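Local coordinates for DNA replication and repair protein RecF (Caldanaerobacter subterraneus subsp. tengcongensis, PDB 5Z69) that binds ATP, probably also binds single-stranded DNA, and acts as an ABC-type ATPase and recombination mediator in the RecFOR pathway of DNA repair, at residues M8-I13 / Q344-H349; Y143-I148 / K202-Y207; L232-V237 / H272-K277. All coordinates share one frame; numbering follows the deposited sequence.

Interaction 1: residues M8-I13 / Q344-H349; sequences MYLKEI and QSFITH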
loop_
_atom_site.group_PDB
_atom_site.type_symbol
_atom_site.label_atom_id
_atom_site.label_comp_id
_atom_site.label_asym_id
_atom_site.label_seq_id
_atom_site.Cartn_x
_atom_site.Cartn_y
_atom_site.Cartn_z
ATOM N N MET A 8 14.492 -34.613 7.915
ATOM C CA MET A 8 15.791 -34.013 7.669
ATOM C C MET A 8 16.606 -34.129 8.933
ATOM O O MET A 8 16.081 -33.959 10.033
ATOM C CB MET A 8 15.659 -32.535 7.251
ATOM C CG MET A 8 15.073 -32.345 5.868
ATOM S SD MET A 8 16.351 -32.433 4.583
ATOM C CE MET A 8 15.377 -32.376 3.084
ATOM N N TYR A 9 17.892 -34.417 8.767
ATOM C CA TYR A 9 18.769 -34.723 9.884
ATOM C C TYR A 9 20.216 -34.454 9.456
ATOM O O TYR A 9 20.686 -34.974 8.446
ATOM C CB TYR A 9 18.605 -36.187 10.338
ATOM C CG TYR A 9 19.513 -36.588 11.507
ATOM C CD1 TYR A 9 19.142 -36.317 12.819
ATOM C CD2 TYR A 9 20.720 -37.245 11.296
ATOM C CE1 TYR A 9 19.947 -36.681 13.885
ATOM C CE2 TYR A 9 21.542 -37.613 12.368
ATOM C CZ TYR A 9 21.148 -37.311 13.657
ATOM O OH TYR A 9 21.927 -37.660 14.736
ATOM N N LEU A 10 20.917 -33.646 10.236
ATOM C CA LEU A 10 22.316 -33.338 9.965
ATOM C C LEU A 10 23.161 -34.232 10.830
ATOM O O LEU A 10 23.189 -34.063 12.057
ATOM C CB LEU A 10 22.602 -31.865 10.254
ATOM C CG LEU A 10 24.041 -31.399 10.021
ATOM C CD1 LEU A 10 24.405 -31.466 8.523
ATOM C CD2 LEU A 10 24.263 -29.993 10.593
ATOM N N LYS A 11 23.825 -35.209 10.224
ATOM C CA LYS A 11 24.588 -36.171 10.998
ATOM C C LYS A 11 25.815 -35.503 11.561
ATOM O O LYS A 11 26.213 -35.744 12.697
ATOM C CB LYS A 11 25.017 -37.373 10.142
ATOM C CG LYS A 11 23.908 -37.999 9.308
ATOM C CD LYS A 11 24.432 -39.248 8.581
ATOM C CE LYS A 11 23.349 -39.931 7.766
ATOM N NZ LYS A 11 23.919 -41.139 7.103
ATOM N N GLU A 12 26.421 -34.657 10.745
ATOM C CA GLU A 12 27.673 -34.058 11.113
ATOM C C GLU A 12 27.935 -32.869 10.216
ATOM O O GLU A 12 27.344 -32.741 9.134
ATOM C CB GLU A 12 28.836 -35.086 10.992
ATOM C CG GLU A 12 29.175 -35.393 9.561
ATOM C CD GLU A 12 30.480 -36.163 9.396
ATOM O OE1 GLU A 12 30.590 -37.276 9.942
ATOM O OE2 GLU A 12 31.399 -35.655 8.717
ATOM N N ILE A 13 28.835 -32.001 10.654
ATOM C CA ILE A 13 29.292 -30.920 9.804
ATOM C C ILE A 13 30.790 -30.762 10.015
ATOM O O ILE A 13 31.314 -30.992 11.121
ATOM C CB ILE A 13 28.561 -29.585 10.100
ATOM C CG1 ILE A 13 28.751 -28.581 8.950
ATOM C CG2 ILE A 13 29.041 -28.984 11.419
ATOM C CD1 ILE A 13 27.830 -27.313 9.057
ATOM N N GLN A 344 15.016 -32.715 14.679
ATOM C CA GLN A 344 16.358 -32.383 15.134
ATOM C C GLN A 344 16.396 -30.853 15.263
ATOM O O GLN A 344 15.945 -30.150 14.364
ATOM C CB GLN A 344 17.446 -32.870 14.171
ATOM C CG GLN A 344 18.855 -32.583 14.678
ATOM C CD GLN A 344 19.936 -32.901 13.650
ATOM O OE1 GLN A 344 19.800 -32.572 12.469
ATOM N NE2 GLN A 344 21.015 -33.527 14.101
ATOM N N SER A 345 16.890 -30.339 16.388
ATOM C CA SER A 345 17.011 -28.891 16.546
ATOM C C SER A 345 18.395 -28.503 17.032
ATOM O O SER A 345 19.096 -29.296 17.645
ATOM C CB SER A 345 15.941 -28.340 17.523
ATOM O OG SER A 345 16.032 -28.994 18.783
ATOM N N PHE A 346 18.779 -27.269 16.723
ATOM C CA PHE A 346 20.032 -26.705 17.173
ATOM C C PHE A 346 19.677 -25.452 17.928
ATOM O O PHE A 346 19.112 -24.523 17.359
ATOM C CB PHE A 346 20.977 -26.428 15.985
ATOM C CG PHE A 346 21.482 -27.689 15.323
ATOM C CD1 PHE A 346 22.711 -28.230 15.681
ATOM C CD2 PHE A 346 20.710 -28.345 14.366
ATOM C CE1 PHE A 346 23.164 -29.416 15.091
ATOM C CE2 PHE A 346 21.146 -29.541 13.779
ATOM C CZ PHE A 346 22.375 -30.079 14.145
ATOM N N ILE A 347 19.972 -25.447 19.221
ATOM C CA ILE A 347 19.592 -24.331 20.078
ATOM C C ILE A 347 20.816 -23.673 20.712
ATOM O O ILE A 347 21.628 -24.336 21.368
ATOM C CB ILE A 347 18.615 -24.783 21.195
ATOM C CG1 ILE A 347 17.336 -25.364 20.589
ATOM C CG2 ILE A 347 18.246 -23.600 22.086
ATOM C CD1 ILE A 347 16.353 -25.908 21.635
ATOM N N THR A 348 20.951 -22.364 20.518
ATOM C CA THR A 348 22.057 -21.651 21.130
ATOM C C THR A 348 21.623 -21.030 22.441
ATOM O O THR A 348 20.491 -20.552 22.584
ATOM C CB THR A 348 22.640 -20.551 20.204
ATOM O OG1 THR A 348 21.626 -19.601 19.886
ATOM C CG2 THR A 348 23.180 -21.162 18.918
ATOM N N HIS A 349 22.532 -21.031 23.406
ATOM C CA HIS A 349 22.225 -20.447 24.703
ATOM C C HIS A 349 23.501 -20.030 25.425
ATOM O O HIS A 349 24.603 -20.297 24.961
ATOM C CB HIS A 349 21.419 -21.437 25.559
ATOM C CG HIS A 349 20.589 -20.782 26.622
ATOM N ND1 HIS A 349 19.951 -19.576 26.428
ATOM C CD2 HIS A 349 20.292 -21.164 27.886
ATOM C CE1 HIS A 349 19.299 -19.243 27.526
ATOM N NE2 HIS A 349 19.489 -20.189 28.426
HETATM O O HOH W 1 14.240 -32.673 11.827
#
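Tyr9 and Gln344 bring the two backbones nearest, with CA atoms 6.2 Å apart, and a side-chain amide links the two segments instead of strand pairing. CG of Gln344 is anti to the backbone N (chi1 -177°) and the chain beyond is extended, carrying the amide to the backbone of Leu10. There OE1 of Gln344 accepts from N of Leu10 at 2.7 Å, and NE2 of Gln344 donates to O of Leu10 at 3.0 Å, both bonds nearly straight. Glutamine suits the place because its amide matches the donor and acceptor of one residue; NE2 also serves Cys29 O. The contact joins the antiparallel sheet holding strand 9-16 to the mixed sheet of the P-loop ATPase core, where strand 345-349 lies beside strand 32-36 and its Thr348 touches the bound nucleotide analogue. NE2 of Gln344 also lies over one face of the Tyr9 ring, 3.3 Å from its CE1, with amide and ring planes 14° apart. An alanine in place of Gln344 would probably leave the N-H and C=O of Leu10 without mates and the ring face without its amide. Nearby, CD2 of Leu10 packs on CZ of Phe346 at 4.0 Å, and Phe28 meets the Phe346 ring edge-to-face.

Interaction 2: residues Y143-I148 / K202-Y207; sequences YLDACI and KVRNNY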
loop_
_atom_site.group_PDB
_atom_site.type_symbol
_atom_site.label_atom_id
_atom_site.label_comp_id
_atom_site.label_asym_id
_atom_site.label_seq_id
_atom_site.Cartn_x
_atom_site.Cartn_y
_atom_site.Cartn_z
ATOM N N TYR A 143 12.252 -11.868 2.296
ATOM C CA TYR A 143 11.797 -12.985 3.120
ATOM C C TYR A 143 10.815 -13.869 2.362
ATOM O O TYR A 143 10.922 -15.100 2.347
ATOM C CB TYR A 143 11.153 -12.471 4.416
ATOM C CG TYR A 143 10.496 -13.570 5.212
ATOM C CD1 TYR A 143 9.110 -13.701 5.256
ATOM C CD2 TYR A 143 11.271 -14.516 5.880
ATOM C CE1 TYR A 143 8.510 -14.749 5.980
ATOM C CE2 TYR A 143 10.689 -15.562 6.602
ATOM C CZ TYR A 143 9.314 -15.677 6.649
ATOM O OH TYR A 143 8.760 -16.732 7.361
ATOM N N LEU A 144 9.841 -13.225 1.741
ATOM C CA LEU A 144 8.855 -13.908 0.924
ATOM C C LEU A 144 9.472 -14.671 -0.262
ATOM O O LEU A 144 9.075 -15.794 -0.555
ATOM C CB LEU A 144 7.830 -12.893 0.415
ATOM C CG LEU A 144 6.679 -13.464 -0.407
ATOM C CD1 LEU A 144 5.895 -14.463 0.393
ATOM C CD2 LEU A 144 5.767 -12.323 -0.888
ATOM N N ASP A 145 10.420 -14.045 -0.961
ATOM C CA ASP A 145 11.081 -14.678 -2.100
ATOM C C ASP A 145 11.844 -15.936 -1.663
ATOM O O ASP A 145 11.858 -16.938 -2.371
ATOM C CB ASP A 145 12.055 -13.706 -2.763
ATOM C CG ASP A 145 11.376 -12.712 -3.684
ATOM O OD1 ASP A 145 10.256 -12.984 -4.166
ATOM O OD2 ASP A 145 12.003 -11.672 -3.961
ATOM N N ALA A 146 12.475 -15.866 -0.498
ATOM C CA ALA A 146 13.270 -16.989 0.020
ATOM C C ALA A 146 12.381 -18.121 0.500
ATOM O O ALA A 146 12.674 -19.288 0.239
ATOM C CB ALA A 146 14.181 -16.525 1.152
ATOM N N CYS A 147 11.302 -17.789 1.214
ATOM C CA CYS A 147 10.344 -18.808 1.633
ATOM C C CYS A 147 9.810 -19.583 0.442
ATOM O O CYS A 147 9.769 -20.824 0.445
ATOM C CB CYS A 147 9.174 -18.185 2.394
ATOM S SG CYS A 147 9.642 -17.572 4.008
ATOM N N ILE A 148 9.396 -18.850 -0.582
ATOM C CA ILE A 148 8.781 -19.514 -1.729
ATOM C C ILE A 148 9.783 -20.314 -2.563
ATOM O O ILE A 148 9.493 -21.446 -2.932
ATOM C CB ILE A 148 8.074 -18.528 -2.634
ATOM C CG1 ILE A 148 6.972 -17.774 -1.832
ATOM C CG2 ILE A 148 7.489 -19.283 -3.841
ATOM C CD1 ILE A 148 6.296 -16.651 -2.589
ATOM N N LYS A 202 1.165 -14.101 -9.037
ATOM C CA LYS A 202 0.232 -15.202 -8.815
ATOM C C LYS A 202 0.724 -16.143 -7.715
ATOM O O LYS A 202 -0.036 -16.518 -6.816
ATOM C CB LYS A 202 0.003 -15.991 -10.107
ATOM C CG LYS A 202 -1.044 -17.082 -9.942
ATOM C CD LYS A 202 -0.703 -18.354 -10.697
ATOM C CE LYS A 202 0.411 -19.132 -9.995
ATOM N NZ LYS A 202 0.730 -20.443 -10.648
ATOM N N VAL A 203 1.996 -16.515 -7.770
ATOM C CA VAL A 203 2.517 -17.430 -6.773
ATOM C C VAL A 203 2.671 -16.761 -5.410
ATOM O O VAL A 203 2.400 -17.381 -4.370
ATOM C CB VAL A 203 3.867 -18.018 -7.207
ATOM C CG1 VAL A 203 4.488 -18.829 -6.059
ATOM C CG2 VAL A 203 3.683 -18.862 -8.460
ATOM N N ARG A 204 3.105 -15.505 -5.404
ATOM C CA ARG A 204 3.204 -14.774 -4.144
ATOM C C ARG A 204 1.850 -14.716 -3.451
ATOM O O ARG A 204 1.769 -14.857 -2.224
ATOM C CB ARG A 204 3.731 -13.359 -4.355
ATOM C CG ARG A 204 5.235 -13.275 -4.571
ATOM C CD ARG A 204 5.676 -11.823 -4.701
ATOM N NE ARG A 204 7.117 -11.746 -4.861
ATOM C CZ ARG A 204 7.800 -10.625 -5.030
ATOM N NH1 ARG A 204 7.169 -9.453 -5.071
ATOM N NH2 ARG A 204 9.118 -10.679 -5.167
ATOM N N ASN A 205 0.793 -14.516 -4.241
ATOM C CA ASN A 205 -0.569 -14.494 -3.698
ATOM C C ASN A 205 -0.953 -15.838 -3.103
ATOM O O ASN A 205 -1.503 -15.906 -1.999
ATOM C CB ASN A 205 -1.586 -14.116 -4.771
ATOM C CG ASN A 205 -2.966 -13.814 -4.182
ATOM O OD1 ASN A 205 -3.151 -12.822 -3.484
ATOM N ND2 ASN A 205 -3.923 -14.684 -4.452
ATOM N N ASN A 206 -0.678 -16.910 -3.839
ATOM C CA ASN A 206 -0.934 -18.257 -3.326
ATOM C C ASN A 206 -0.274 -18.474 -1.963
ATOM O O ASN A 206 -0.876 -19.043 -1.057
ATOM C CB ASN A 206 -0.441 -19.330 -4.303
ATOM C CG ASN A 206 -1.110 -19.251 -5.669
ATOM O OD1 ASN A 206 -0.510 -19.620 -6.681
ATOM N ND2 ASN A 206 -2.349 -18.770 -5.707
ATOM N N TYR A 207 0.969 -18.012 -1.827
ATOM C CA TYR A 207 1.709 -18.235 -0.588
ATOM C C TYR A 207 1.146 -17.344 0.532
ATOM O O TYR A 207 1.002 -17.784 1.675
ATOM C CB TYR A 207 3.226 -17.963 -0.768
ATOM C CG TYR A 207 4.019 -18.286 0.475
ATOM C CD1 TYR A 207 4.624 -19.540 0.635
ATOM C CD2 TYR A 207 4.164 -17.356 1.499
ATOM C CE1 TYR A 207 5.341 -19.845 1.782
ATOM C CE2 TYR A 207 4.873 -17.652 2.644
ATOM C CZ TYR A 207 5.472 -18.907 2.775
ATOM O OH TYR A 207 6.168 -19.231 3.924
HETATM O O HOH W 2 6.416 -17.447 6.062
HETATM O O HOH W 3 11.557 -9.387 -5.478
#
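Tyr207 lays its ring among Leu144, Cys147 and Ile148, one turn of helix 137-151. CG of Tyr207 is anti to the backbone N (chi1 -176°), and the ring beyond it lies against helix 137-151. The side chains of Leu144 and Ile148 run antiparallel to that of Tyr207: CD1 of Leu144 comes within 3.5 Å of CD2 of Tyr207, while CG1 of Ile148 touches CG of Tyr207 at 3.8 Å. Farther out, CB of Cys147 meets the phenol end. Branched Ile148 serves two partners, for its CG2 also packs on CG1 of Val203. Arg204 is amphipathic in its use: its CG and CD lie against CD2 of Leu144, and the chain, extended from CG to NE, brings the guanidinium to Asp145. NH2 of Arg204 forms a salt bridge to OD1 of Asp145 at 2.8 Å, meeting the oxygen on its syn side with the carboxylate and guanidinium planes 40° apart.

A second shell fixes these polar ends. The hydroxyl of Tyr155 bonds both Asp145 OD1 and Arg204 NE, and a water accepts from Arg204 NH2 and donates to Asp145 OD2. NH1 of Arg204 turns to Glu274 OE1 and Pro271 O, so the arginine's charge is probably shared between the carboxylates of Asp145 and Glu274. Another water links the hydroxyls of Tyr143 and Tyr207, each 2.8 Å from it; Tyr143 OH is bonded to Glu305 OE1 as well.

The segment axes approach to 10.8 Å and run at 85° to each other, a nearly perpendicular helix packing with an apolar middle and a salt bridge at one side. It joins helix 137-151 to the long helix 186-222 in the helical region of RecF, away from the nucleotide.

Interaction 3: residues L232-V237 / H272-K277; sequences LNSAGV and HREDFK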
loop_
_atom_site.group_PDB
_atom_site.type_symbol
_atom_site.label_atom_id
_atom_site.label_comp_id
_atom_site.label_asym_id
_atom_site.label_seq_id
_atom_site.Cartn_x
_atom_site.Cartn_y
_atom_site.Cartn_z
ATOM N N LEU A 232 0.106 -5.844 -1.342
ATOM C CA LEU A 232 0.207 -4.669 -2.201
ATOM C C LEU A 232 0.980 -4.993 -3.470
ATOM O O LEU A 232 2.152 -4.600 -3.608
ATOM C CB LEU A 232 0.886 -3.514 -1.458
ATOM C CG LEU A 232 0.256 -3.133 -0.118
ATOM C CD1 LEU A 232 0.866 -1.840 0.408
ATOM C CD2 LEU A 232 -1.246 -3.004 -0.285
ATOM N N ASN A 233 0.339 -5.703 -4.395
ATOM C CA ASN A 233 1.019 -6.083 -5.631
ATOM C C ASN A 233 1.090 -4.938 -6.639
ATOM O O ASN A 233 0.374 -3.922 -6.526
ATOM C CB ASN A 233 0.356 -7.310 -6.266
ATOM C CG ASN A 233 -1.035 -7.031 -6.775
ATOM O OD1 ASN A 233 -1.212 -6.439 -7.843
ATOM N ND2 ASN A 233 -2.036 -7.483 -6.032
ATOM N N SER A 234 1.959 -5.108 -7.628
ATOM C CA SER A 234 2.315 -4.014 -8.528
ATOM C C SER A 234 1.317 -3.865 -9.675
ATOM O O SER A 234 1.424 -2.935 -10.477
ATOM C CB SER A 234 3.722 -4.223 -9.090
ATOM O OG SER A 234 3.927 -5.578 -9.466
ATOM N N ALA A 235 0.372 -4.795 -9.752
ATOM C CA ALA A 235 -0.665 -4.779 -10.771
ATOM C C ALA A 235 -1.874 -3.975 -10.270
ATOM O O ALA A 235 -2.778 -3.700 -11.046
ATOM C CB ALA A 235 -1.088 -6.183 -11.135
ATOM N N GLY A 236 -1.858 -3.643 -8.978
ATOM C CA GLY A 236 -2.862 -2.839 -8.323
ATOM C C GLY A 236 -4.159 -3.645 -8.190
ATOM O O GLY A 236 -5.229 -3.101 -7.986
ATOM N N VAL A 237 -4.038 -4.969 -8.269
ATOM C CA VAL A 237 -5.231 -5.821 -8.293
ATOM C C VAL A 237 -5.543 -6.314 -6.863
ATOM O O VAL A 237 -4.690 -6.955 -6.215
ATOM C CB VAL A 237 -4.993 -6.996 -9.268
ATOM C CG1 VAL A 237 -6.107 -8.047 -9.219
ATOM C CG2 VAL A 237 -4.850 -6.484 -10.670
ATOM N N HIS A 272 9.493 -6.285 -7.779
ATOM C CA HIS A 272 10.614 -5.813 -6.964
ATOM C C HIS A 272 10.302 -4.538 -6.183
ATOM O O HIS A 272 11.179 -4.011 -5.484
ATOM C CB HIS A 272 11.850 -5.573 -7.839
ATOM C CG HIS A 272 11.640 -4.516 -8.879
ATOM N ND1 HIS A 272 10.854 -4.715 -9.992
ATOM C CD2 HIS A 272 12.090 -3.241 -8.959
ATOM C CE1 HIS A 272 10.842 -3.615 -10.724
ATOM N NE2 HIS A 272 11.589 -2.708 -10.122
ATOM N N ARG A 273 9.071 -4.037 -6.305
ATOM C CA ARG A 273 8.659 -2.862 -5.532
ATOM C C ARG A 273 7.457 -3.158 -4.674
ATOM O O ARG A 273 6.853 -2.240 -4.151
ATOM C CB ARG A 273 8.314 -1.674 -6.444
ATOM C CG ARG A 273 9.492 -1.094 -7.193
ATOM C CD ARG A 273 10.447 -0.409 -6.238
ATOM N NE ARG A 273 11.475 0.329 -6.967
ATOM C CZ ARG A 273 11.310 1.549 -7.470
ATOM N NH2 ARG A 273 12.320 2.110 -8.120
ATOM N N GLU A 274 7.098 -4.432 -4.545
ATOM C CA GLU A 274 5.873 -4.798 -3.834
ATOM C C GLU A 274 6.089 -4.902 -2.330
ATOM O O GLU A 274 7.221 -4.826 -1.846
ATOM C CB GLU A 274 5.316 -6.117 -4.385
ATOM C CG GLU A 274 4.933 -6.032 -5.864
ATOM C CD GLU A 274 4.326 -7.320 -6.407
ATOM O OE1 GLU A 274 4.419 -8.366 -5.729
ATOM O OE2 GLU A 274 3.749 -7.284 -7.516
ATOM N N ASP A 275 4.999 -5.041 -1.583
ATOM C CA ASP A 275 5.104 -5.288 -0.155
ATOM C C ASP A 275 3.902 -6.097 0.255
ATOM O O ASP A 275 3.028 -6.343 -0.571
ATOM C CB ASP A 275 5.187 -3.972 0.616
ATOM C CG ASP A 275 5.616 -4.157 2.059
ATOM O OD1 ASP A 275 6.003 -5.279 2.427
ATOM O OD2 ASP A 275 5.572 -3.172 2.831
ATOM N N PHE A 276 3.862 -6.548 1.504
ATOM C CA PHE A 276 2.606 -7.041 2.060
ATOM C C PHE A 276 2.466 -6.493 3.474
ATOM O O PHE A 276 3.451 -6.297 4.178
ATOM C CB PHE A 276 2.500 -8.583 2.020
ATOM C CG PHE A 276 3.541 -9.316 2.825
ATOM C CD1 PHE A 276 4.776 -9.632 2.266
ATOM C CD2 PHE A 276 3.268 -9.735 4.119
ATOM C CE1 PHE A 276 5.734 -10.333 2.994
ATOM C CE2 PHE A 276 4.210 -10.429 4.865
ATOM C CZ PHE A 276 5.456 -10.738 4.302
ATOM N N LYS A 277 1.239 -6.171 3.856
ATOM C CA LYS A 277 1.004 -5.529 5.141
ATOM C C LYS A 277 0.453 -6.563 6.085
ATOM O O LYS A 277 -0.411 -7.356 5.708
ATOM C CB LYS A 277 0.030 -4.344 5.022
ATOM C CG LYS A 277 0.621 -3.047 4.444
ATOM C CD LYS A 277 -0.229 -1.843 4.867
ATOM C CE LYS A 277 0.070 -0.569 4.053
ATOM N NZ LYS A 277 1.439 0.001 4.265
#
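Leu232 and Asp275 form an antiparallel, hydrogen-bonded pair at the edge of a three-stranded sheet, though the bond from Leu232 N to Asp275 O is weak. Beyond the pair, the chain leaves the sheet in a type I turn from Asn233 to Gly236, and Glu274 reaches across to its start. CG of Glu274 is anti to the carbonyl carbon (chi1 -62°), with the chain extended beyond it, and its OE2 takes two bonds from one residue: Ser234 OG lies 2.6 Å from OE2, on the anti lone pair, while Ser234 N comes to OE2 at 2.8 Å from above the carboxylate plane. Serine fits because its short hydroxyl can join its backbone N-H on the same oxygen. The other oxygen, OE1, accepts from Tyr231 OH. On the sheet face of Leu232, CD1 of Leu232 lies 3.9 Å from CE of Lys277, aliphatic against aliphatic, and Val287 of the second subunit packs on Leu232. Gly236 takes a positive phi (71°), easy for glycine, as the loop closes round Asn233. OD1 of Asn233 accepts from Ala235 N, an Asx turn, and from Val237 N, while ND2 of Asn233 donates to Val237 O at 2.7 Å, nearly within its own amide plane.

Overall arrangement
Interactions 2 and 3 come in series along the chain, and both are nested inside the loop that interaction 1 closes by linking the N-terminal strand to the start of a late strand of the ATPase core. Interactions 1 and 3 lie on opposite sides of the chain's centre, their centres about 37 Å apart; interaction 2 stands between, with its centre about 26 Å from interaction 1 and 12 Å from interaction 3. The last two touch directly, through a salt bridge from Arg204 to Glu274 and packing of Leu144 on Phe276. Helix packing and small sheet thus form one continuous region, which meets the second subunit at interaction 3, while interaction 1 lies on the nucleotide side of the molecule.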